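Glutaredoxin (PDB 2E7P) binds a glutathione-ligated [2Fe-2S] cluster and probably reduces disulfides of proteins and small molecules with electrons from glutathione. Local coordinates at residues C[23-28]-C[50-55]. Numbering follows the deposited sequence.
With GSH (glutathione), chain H.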
# COMPACT_ATOMS: atom_id res chain seq x y z
N VAL C 23 10.96 4.20 14.72
CA VAL C 23 11.14 4.66 13.35
C VAL C 23 10.50 3.65 12.39
O VAL C 23 10.76 2.43 12.47
CB VAL C 23 12.64 4.90 12.99
CG1 VAL C 23 12.78 5.23 11.48
CG2 VAL C 23 13.24 6.04 13.87
N VAL C 24 9.67 4.19 11.51
CA VAL C 24 8.98 3.39 10.49
C VAL C 24 9.42 3.86 9.10
O VAL C 24 9.04 4.92 8.66
CB VAL C 24 7.44 3.51 10.62
CG1 VAL C 24 6.75 2.66 9.57
CG2 VAL C 24 6.97 3.04 12.01
N PHE C 25 10.22 3.06 8.41
CA PHE C 25 10.41 3.24 6.96
C PHE C 25 9.16 2.78 6.19
O PHE C 25 8.66 1.69 6.40
CB PHE C 25 11.69 2.55 6.46
CG PHE C 25 12.96 3.07 7.11
CD1 PHE C 25 13.66 4.14 6.57
CD2 PHE C 25 13.45 2.46 8.25
CE1 PHE C 25 14.84 4.59 7.14
CE2 PHE C 25 14.61 2.93 8.86
CZ PHE C 25 15.31 4.00 8.29
N SER C 26 8.66 3.65 5.32
CA SER C 26 7.31 3.58 4.81
C SER C 26 7.25 4.10 3.36
O SER C 26 8.22 4.64 2.84
CB SER C 26 6.42 4.44 5.74
OG SER C 26 5.09 4.53 5.28
N LYS C 27 6.13 3.84 2.69
CA LYS C 27 5.78 4.46 1.42
C LYS C 27 4.37 5.02 1.65
O LYS C 27 3.55 4.41 2.36
CB LYS C 27 5.73 3.43 0.27
CG LYS C 27 7.07 2.79 -0.17
CD LYS C 27 7.87 3.65 -1.09
CE LYS C 27 9.26 3.04 -1.33
NZ LYS C 27 9.33 2.13 -2.53
N THR C 28 4.11 6.20 1.07
CA THR C 28 2.89 6.96 1.37
C THR C 28 1.66 6.23 0.84
O THR C 28 0.57 6.36 1.38
CB THR C 28 2.92 8.35 0.73
OG1 THR C 28 3.14 8.21 -0.68
CG2 THR C 28 4.02 9.24 1.37
N VAL C 50 9.60 7.62 7.97
CA VAL C 50 10.45 8.02 6.86
C VAL C 50 9.75 7.55 5.62
O VAL C 50 9.76 6.38 5.35
CB VAL C 50 11.84 7.34 6.97
CG1 VAL C 50 12.75 7.75 5.78
CG2 VAL C 50 12.48 7.67 8.34
N GLU C 51 9.08 8.43 4.90
CA GLU C 51 8.43 8.01 3.67
C GLU C 51 9.47 7.94 2.56
O GLU C 51 9.92 8.97 2.06
CB GLU C 51 7.29 8.95 3.32
CG GLU C 51 6.27 9.12 4.46
CD GLU C 51 5.27 7.96 4.57
OE1 GLU C 51 5.49 6.89 3.96
OE2 GLU C 51 4.26 8.09 5.31
N LEU C 52 9.85 6.73 2.16
CA LEU C 52 10.95 6.60 1.22
C LEU C 52 10.64 7.19 -0.17
O LEU C 52 11.53 7.71 -0.82
CB LEU C 52 11.42 5.15 1.12
CG LEU C 52 12.05 4.51 2.37
CD1 LEU C 52 12.09 2.99 2.22
CD2 LEU C 52 13.45 5.04 2.71
N ASP C 53 9.38 7.12 -0.60
CA ASP C 53 8.98 7.66 -1.91
C ASP C 53 8.95 9.20 -1.93
O ASP C 53 8.70 9.82 -2.96
CB ASP C 53 7.60 7.09 -2.35
CG ASP C 53 6.49 7.32 -1.31
OD1 ASP C 53 6.76 7.35 -0.09
OD2 ASP C 53 5.31 7.47 -1.72
N GLU C 54 9.19 9.83 -0.79
CA GLU C 54 9.23 11.29 -0.81
C GLU C 54 10.67 11.79 -0.72
O GLU C 54 10.91 12.97 -0.62
CB GLU C 54 8.35 11.87 0.30
CG GLU C 54 6.86 11.71 0.03
CD GLU C 54 6.00 12.35 1.07
OE1 GLU C 54 6.45 12.48 2.23
OE2 GLU C 54 4.86 12.74 0.74
N LEU C 55 11.62 10.87 -0.76
CA LEU C 55 13.02 11.22 -0.68
C LEU C 55 13.68 10.96 -2.04
O LEU C 55 13.38 9.95 -2.66
CB LEU C 55 13.70 10.39 0.40
CG LEU C 55 13.16 10.57 1.83
CD1 LEU C 55 13.87 9.60 2.73
CD2 LEU C 55 13.35 12.01 2.36
N1 GSH H . 5.39 -9.38 4.76
CA1 GSH H . 5.71 -7.96 4.57
C1 GSH H . 5.26 -7.22 5.79
O11 GSH H . 5.64 -6.03 6.04
O12 GSH H . 4.51 -7.85 6.57
CB1 GSH H . 5.06 -7.46 3.27
CG1 GSH H . 5.47 -6.01 2.91
CD1 GSH H . 5.20 -5.69 1.46
OE1 GSH H . 4.80 -6.53 0.68
N2 GSH H . 5.50 -4.46 1.07
CA2 GSH H . 5.32 -4.04 -0.33
C2 GSH H . 6.61 -3.37 -0.77
O2 GSH H . 7.40 -2.84 0.04
CB2 GSH H . 4.12 -3.04 -0.43
SG2 GSH H . 2.37 -3.35 0.06
N3 GSH H . 6.89 -3.34 -2.08
CA3 GSH H . 8.07 -2.69 -2.58
C3 GSH H . 7.90 -1.19 -2.37
O31 GSH H . 6.76 -0.66 -2.35
O32 GSH H . 8.92 -0.52 -2.24
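Val23 meets Val50 methyl to methyl, CG1 to CG2 at 4.0 Å. Val24 O accepts the backbone hydrogen bond of Val50 N. Phe25 lies beside Val50, both side chains pointing the same way. Ring atom CD1 is 3.7 Å from Val50 CB, and the same CD1 also touches Leu52 CD2. Leu65 of helix 58-69 and Leu16 of helix 3-18 pack on this ring too. Ser26 N and Ser26 O bond to Val50 O and Leu52 N in turn, which sets the parallel register. These are the two parallel strands of a beta-alpha-beta unit of the thioredoxin fold, with helix 31-42 as the connection. Ser26 OG is anti to its backbone N (chi1 176°) and donates to Glu51 OE1 at 2.7 Å, from above the carboxylate plane. Glu51 OE2 forms a salt bridge with Lys37. Past the strand, Lys27 turns its side chain across Asp53, with CD 3.7 Å from Asp53 CB. Bends at chi2 and chi4 bring Lys27 NZ to O32 of the glutathione glycyl carboxylate, a 2.7 Å hydrogen bond. Asp53 accepts from Thr28 with both oxygens: Thr28 N reaches OD1 at 3.1 Å and OD2 weakly, and Thr28 OG1 reaches the syn lone pair of OD2 at 2.5 Å. An alanine in place of Asp53 would probably leave Thr28 N and OG1 without these acceptors and let the segment at Thr28 move more freely. Thr28 CG2 rests against the Glu51 and Glu54 side chains, and Glu54 OE2 pairs with Arg35 of the second subunit.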